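Local coordinates for protein tryptophan--tRNA ligase (PDB 3A04) that catalyses the ATP-dependent attachment of L-tryptophan to tRNA(Trp), releasing AMP and diphosphate, at residues R208-L222 against E237-Q249. Numbering follows the deposited sequence.
Sequences RHVVVPVGADQDPHL and ELERPASTYHKLQ
Val211 to Val214 pair in parallel register with Ala242 to Tyr245, strands 210-215 and 242-246 running the same way at 25° to each other. Five backbone hydrogen bonds form the ladder, beginning with Ala242 N to Val210 O and ending with His246 N to Val214 O at 2.9 Å. On one face of the sheet, Val211 CG2 lies 4.0 Å from Thr244 CG2, and the Thr244 hydroxyl rests against Pro213; helix 58-66 packs on Val211 and Ala242. The face bearing Val212, Val214, Ser243 and Tyr245 meets the start of helix 219-231. There Val214 and Tyr245 lie side by side, with Val214 CG2 3.5 Å from Tyr245 CE2. Asp219 comes in at the ring's edge, its OD1 implausibly close to Tyr245 OH at 2.3 Å; the hydrogen bond from the hydroxyl is probably real, but its length is doubtful. Asp219 OD1 also forms a salt bridge with Arg56. Leu222 CD2 presses tightly on Ser243 CB, at 3.4 Å. Near the C-terminal end of the ladder, the His246 ring is laid flat over the Val214 carbonyl, whose O sits 3.4 Å above the ring plane.

Beyond the other end, Glu239 reaches His209 with CG anti to its backbone N (chi1 170°) and the chain extended. His209 ND1 donates to Glu239 OE2 at 2.8 Å, approaching from above the carboxylate plane, while Arg208 CG covers one face of the imidazole. Water 3 links the same OE2 to Arg240 O. Replacing Glu239 with an alanine would probably leave His209 ND1 without its acceptor and the imidazole less firmly oriented. Strand 210-215, helix 219-231 and strand 242-246 make a beta-alpha-beta crossover, the repeating unit of the Rossmann-like catalytic domain of class I synthetases.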
loop_
_atom_site.group_PDB
_atom_site.type_symbol
_atom_site.label_atom_id
_atom_site.label_comp_id
_atom_site.label_asym_id
_atom_site.label_seq_id
_atom_site.Cartn_x
_atom_site.Cartn_y
_atom_site.Cartn_z
ATOM N N ARG A 208 20.901 4.726 -8.272
ATOM C CA ARG A 208 20.607 3.507 -8.930
ATOM C C ARG A 208 21.420 2.340 -8.350
ATOM O O ARG A 208 20.960 1.180 -8.317
ATOM C CB ARG A 208 20.994 3.681 -10.430
ATOM C CG ARG A 208 21.236 2.302 -11.052
ATOM C CD ARG A 208 21.300 2.432 -12.577
ATOM N NE ARG A 208 19.992 2.836 -13.135
ATOM C CZ ARG A 208 19.874 3.107 -14.433
ATOM N NH1 ARG A 208 20.978 3.064 -15.221
ATOM N NH2 ARG A 208 18.698 3.418 -14.926
ATOM N N HIS A 209 22.616 2.644 -7.875
ATOM C CA HIS A 209 23.488 1.578 -7.394
ATOM C C HIS A 209 23.377 1.519 -5.835
ATOM O O HIS A 209 23.896 2.409 -5.151
ATOM C CB HIS A 209 24.881 1.921 -7.847
ATOM C CG HIS A 209 24.983 2.076 -9.334
ATOM N ND1 HIS A 209 24.862 0.988 -10.168
ATOM C CD2 HIS A 209 25.099 3.161 -10.141
ATOM C CE1 HIS A 209 24.914 1.382 -11.431
ATOM N NE2 HIS A 209 25.026 2.690 -11.448
ATOM N N VAL A 210 22.707 0.499 -5.322
ATOM C CA VAL A 210 22.417 0.422 -3.878
ATOM C C VAL A 210 22.852 -0.944 -3.397
ATOM O O VAL A 210 22.601 -1.936 -4.062
ATOM C CB VAL A 210 20.885 0.426 -3.606
ATOM C CG1 VAL A 210 20.604 0.585 -2.037
ATOM C CG2 VAL A 210 20.249 1.498 -4.352
ATOM N N VAL A 211 23.455 -1.015 -2.205
ATOM C CA VAL A 211 23.824 -2.316 -1.679
ATOM C C VAL A 211 23.061 -2.480 -0.375
ATOM O O VAL A 211 22.765 -1.496 0.318
ATOM C CB VAL A 211 25.401 -2.444 -1.486
ATOM C CG1 VAL A 211 26.004 -1.301 -0.474
ATOM C CG2 VAL A 211 25.771 -3.905 -1.042
ATOM N N VAL A 212 22.646 -3.707 -0.059
ATOM C CA VAL A 212 21.896 -3.964 1.169
ATOM C C VAL A 212 22.674 -5.020 1.956
ATOM O O VAL A 212 22.908 -6.161 1.433
ATOM C CB VAL A 212 20.527 -4.546 0.829
ATOM C CG1 VAL A 212 19.620 -4.750 2.093
ATOM C CG2 VAL A 212 19.754 -3.601 -0.222
ATOM N N PRO A 213 23.070 -4.699 3.224
ATOM C CA PRO A 213 23.796 -5.733 3.955
ATOM C C PRO A 213 22.846 -6.644 4.696
ATOM O O PRO A 213 21.993 -6.151 5.438
ATOM C CB PRO A 213 24.661 -4.926 4.933
ATOM C CG PRO A 213 23.861 -3.651 5.249
ATOM C CD PRO A 213 23.076 -3.392 3.911
ATOM N N VAL A 214 22.973 -7.956 4.543
ATOM C CA VAL A 214 21.965 -8.852 5.118
ATOM C C VAL A 214 22.616 -10.162 5.601
ATOM O O VAL A 214 23.796 -10.407 5.316
ATOM C CB VAL A 214 20.866 -9.310 4.107
ATOM C CG1 VAL A 214 19.964 -8.177 3.618
ATOM C CG2 VAL A 214 21.465 -9.994 2.913
ATOM N N GLY A 215 21.836 -10.970 6.307
ATOM C CA GLY A 215 22.214 -12.376 6.566
ATOM C C GLY A 215 21.664 -13.238 5.421
ATOM O O GLY A 215 20.704 -12.831 4.731
ATOM N N ALA A 216 22.192 -14.468 5.247
ATOM C CA ALA A 216 21.704 -15.367 4.145
ATOM C C ALA A 216 20.230 -15.643 4.242
ATOM O O ALA A 216 19.522 -15.848 3.220
ATOM C CB ALA A 216 22.477 -16.728 4.162
ATOM N N ASP A 217 19.775 -15.713 5.493
ATOM C CA ASP A 217 18.406 -16.051 5.798
ATOM C C ASP A 217 17.447 -14.981 5.285
ATOM O O ASP A 217 16.233 -15.193 5.247
ATOM C CB ASP A 217 18.261 -16.221 7.321
ATOM C CG ASP A 217 18.141 -14.868 8.051
ATOM O OD1 ASP A 217 19.170 -14.200 8.327
ATOM O OD2 ASP A 217 16.964 -14.455 8.326
ATOM N N GLN A 218 17.988 -13.824 4.863
ATOM C CA GLN A 218 17.150 -12.772 4.333
ATOM C C GLN A 218 17.222 -12.725 2.807
ATOM O O GLN A 218 16.676 -11.834 2.200
ATOM C CB GLN A 218 17.649 -11.425 4.866
ATOM C CG GLN A 218 17.556 -11.306 6.391
ATOM C CD GLN A 218 18.196 -10.020 6.879
ATOM O OE1 GLN A 218 19.409 -9.937 7.011
ATOM N NE2 GLN A 218 17.362 -9.025 7.207
ATOM N N ASP A 219 17.913 -13.678 2.168
ATOM C CA ASP A 219 18.042 -13.574 0.723
ATOM C C ASP A 219 16.755 -13.800 -0.068
ATOM O O ASP A 219 16.587 -13.183 -1.125
ATOM C CB ASP A 219 19.196 -14.453 0.182
ATOM C CG ASP A 219 19.647 -14.007 -1.178
ATOM O OD1 ASP A 219 20.124 -12.822 -1.336
ATOM O OD2 ASP A 219 19.482 -14.823 -2.095
ATOM N N PRO A 220 15.849 -14.693 0.400
ATOM C CA PRO A 220 14.607 -14.895 -0.402
ATOM C C PRO A 220 13.841 -13.600 -0.673
ATOM O O PRO A 220 13.380 -13.390 -1.838
ATOM C CB PRO A 220 13.772 -15.830 0.427
ATOM C CG PRO A 220 14.879 -16.707 1.172
ATOM C CD PRO A 220 15.920 -15.632 1.535
ATOM N N HIS A 221 13.731 -12.742 0.344
ATOM C CA HIS A 221 13.056 -11.439 0.085
ATOM C C HIS A 221 13.844 -10.535 -0.865
ATOM O O HIS A 221 13.284 -9.792 -1.725
ATOM C CB HIS A 221 12.691 -10.647 1.383
ATOM C CG HIS A 221 11.963 -9.382 1.059
ATOM N ND1 HIS A 221 12.608 -8.189 0.815
ATOM C CD2 HIS A 221 10.656 -9.169 0.787
ATOM C CE1 HIS A 221 11.718 -7.281 0.436
ATOM N NE2 HIS A 221 10.525 -7.854 0.426
ATOM N N LEU A 222 15.157 -10.531 -0.710
ATOM C CA LEU A 222 16.002 -9.772 -1.630
ATOM C C LEU A 222 15.884 -10.243 -3.111
ATOM O O LEU A 222 15.966 -9.470 -4.029
ATOM C CB LEU A 222 17.426 -9.972 -1.193
ATOM C CG LEU A 222 18.461 -8.990 -1.644
ATOM C CD1 LEU A 222 17.940 -7.560 -1.429
ATOM C CD2 LEU A 222 19.678 -9.218 -0.707
ATOM N N GLU A 237 12.387 2.389 -14.549
ATOM C CA GLU A 237 13.609 1.627 -14.807
ATOM C C GLU A 237 14.408 1.516 -13.464
ATOM O O GLU A 237 14.829 2.541 -12.874
ATOM C CB GLU A 237 14.441 2.373 -15.895
ATOM C CG GLU A 237 13.720 2.414 -17.321
ATOM C CD GLU A 237 12.973 1.104 -17.689
ATOM O OE1 GLU A 237 13.628 0.067 -17.904
ATOM O OE2 GLU A 237 11.705 1.104 -17.769
ATOM N N LEU A 238 14.552 0.300 -12.991
ATOM C CA LEU A 238 15.185 0.010 -11.690
ATOM C C LEU A 238 16.288 -0.978 -11.908
ATOM O O LEU A 238 16.167 -1.901 -12.699
ATOM C CB LEU A 238 14.161 -0.570 -10.717
ATOM C CG LEU A 238 12.969 0.356 -10.398
ATOM C CD1 LEU A 238 11.809 -0.395 -9.693
ATOM C CD2 LEU A 238 13.414 1.633 -9.590
ATOM N N GLU A 239 17.382 -0.785 -11.192
ATOM C CA GLU A 239 18.453 -1.751 -11.171
ATOM C C GLU A 239 18.229 -2.776 -10.025
ATOM O O GLU A 239 17.692 -2.457 -8.891
ATOM C CB GLU A 239 19.827 -1.016 -11.078
ATOM C CG GLU A 239 21.058 -2.038 -10.795
ATOM C CD GLU A 239 22.502 -1.491 -11.029
ATOM O OE1 GLU A 239 22.747 -1.176 -12.221
ATOM O OE2 GLU A 239 23.404 -1.417 -10.056
ATOM N N ARG A 240 18.663 -4.010 -10.288
ATOM C CA ARG A 240 18.631 -5.058 -9.280
ATOM C C ARG A 240 19.582 -4.665 -8.100
ATOM O O ARG A 240 20.712 -4.245 -8.333
ATOM C CB ARG A 240 19.105 -6.383 -9.910
ATOM C CG ARG A 240 18.012 -6.977 -10.835
ATOM C CD ARG A 240 18.458 -8.386 -11.408
ATOM N NE ARG A 240 19.627 -8.249 -12.264
ATOM C CZ ARG A 240 19.638 -7.843 -13.544
ATOM N NH1 ARG A 240 18.494 -7.570 -14.202
ATOM N NH2 ARG A 240 20.822 -7.750 -14.191
ATOM N N PRO A 241 19.090 -4.707 -6.851
ATOM C CA PRO A 241 20.020 -4.285 -5.768
ATOM C C PRO A 241 21.112 -5.305 -5.491
ATOM O O PRO A 241 20.870 -6.503 -5.546
ATOM C CB PRO A 241 19.105 -4.190 -4.529
ATOM C CG PRO A 241 17.860 -5.135 -4.922
ATOM C CD PRO A 241 17.697 -4.777 -6.409
ATOM N N ALA A 242 22.285 -4.803 -5.168
ATOM C CA ALA A 242 23.427 -5.614 -4.693
ATOM C C ALA A 242 23.278 -5.917 -3.194
ATOM O O ALA A 242 22.434 -5.333 -2.543
ATOM C CB ALA A 242 24.747 -4.872 -4.976
ATOM N N SER A 243 24.057 -6.872 -2.690
ATOM C CA SER A 243 23.997 -7.271 -1.331
ATOM C C SER A 243 25.358 -7.732 -0.821
ATOM O O SER A 243 26.239 -8.175 -1.611
ATOM C CB SER A 243 22.939 -8.371 -1.148
ATOM O OG SER A 243 23.020 -9.376 -2.161
ATOM N N THR A 244 25.567 -7.629 0.491
ATOM C CA THR A 244 26.755 -8.257 1.124
ATOM C C THR A 244 26.130 -9.134 2.169
ATOM O O THR A 244 24.990 -8.835 2.588
ATOM C CB THR A 244 27.751 -7.294 1.770
ATOM O OG1 THR A 244 27.063 -6.444 2.713
ATOM C CG2 THR A 244 28.439 -6.355 0.713
ATOM N N TYR A 245 26.830 -10.204 2.576
ATOM C CA TYR A 245 26.235 -11.258 3.423
ATOM C C TYR A 245 27.103 -11.472 4.630
ATOM O O TYR A 245 28.322 -11.629 4.476
ATOM C CB TYR A 245 26.023 -12.628 2.712
ATOM C CG TYR A 245 25.029 -12.500 1.634
ATOM C CD1 TYR A 245 25.436 -12.105 0.361
ATOM C CD2 TYR A 245 23.669 -12.728 1.881
ATOM C CE1 TYR A 245 24.516 -11.913 -0.685
ATOM C CE2 TYR A 245 22.731 -12.553 0.820
ATOM C CZ TYR A 245 23.186 -12.185 -0.444
ATOM O OH TYR A 245 22.296 -11.949 -1.478
ATOM N N HIS A 246 26.489 -11.372 5.815
ATOM C CA HIS A 246 27.268 -11.539 7.030
ATOM C C HIS A 246 26.797 -12.796 7.778
ATOM O O HIS A 246 25.641 -13.176 7.685
ATOM C CB HIS A 246 27.230 -10.264 7.907
ATOM C CG HIS A 246 25.840 -9.782 8.233
ATOM N ND1 HIS A 246 25.406 -8.521 7.920
ATOM C CD2 HIS A 246 24.798 -10.395 8.833
ATOM C CE1 HIS A 246 24.151 -8.373 8.297
ATOM N NE2 HIS A 246 23.758 -9.490 8.875
ATOM N N LYS A 247 27.690 -13.450 8.531
ATOM C CA LYS A 247 27.255 -14.540 9.424
ATOM C C LYS A 247 26.645 -13.899 10.636
ATOM O O LYS A 247 27.178 -12.941 11.131
ATOM C CB LYS A 247 28.460 -15.358 9.899
ATOM C CG LYS A 247 29.382 -15.785 8.721
ATOM C CD LYS A 247 30.810 -16.057 9.208
ATOM C CE LYS A 247 31.011 -17.550 9.382
ATOM N NZ LYS A 247 32.481 -17.772 9.444
ATOM N N LEU A 248 25.534 -14.395 11.109
ATOM C CA LEU A 248 24.917 -13.828 12.309
ATOM C C LEU A 248 25.731 -14.195 13.594
ATOM O O LEU A 248 26.213 -15.328 13.750
ATOM C CB LEU A 248 23.495 -14.369 12.447
ATOM C CG LEU A 248 22.410 -14.017 11.376
ATOM C CD1 LEU A 248 22.855 -14.474 9.994
ATOM C CD2 LEU A 248 21.056 -14.708 11.717
ATOM N N GLN A 249 25.840 -13.246 14.501
ATOM C CA GLN A 249 26.478 -13.499 15.756
ATOM C C GLN A 249 25.480 -14.252 16.621
ATOM O O GLN A 249 24.330 -13.843 16.762
ATOM C CB GLN A 249 26.865 -12.190 16.464
ATOM C CG GLN A 249 27.763 -12.435 17.746
ATOM C CD GLN A 249 28.094 -11.138 18.507
ATOM O OE1 GLN A 249 27.695 -10.045 18.076
ATOM N NE2 GLN A 249 28.737 -11.259 19.694
HETATM O O HOH W 1 17.731 3.050 -11.709
HETATM O O HOH W 2 20.371 -1.182 -7.089
HETATM O O HOH W 3 22.378 -1.948 -7.637
HETATM O O HOH W 4 24.127 -15.242 6.932
HETATM O O HOH W 5 20.536 -8.603 9.176
#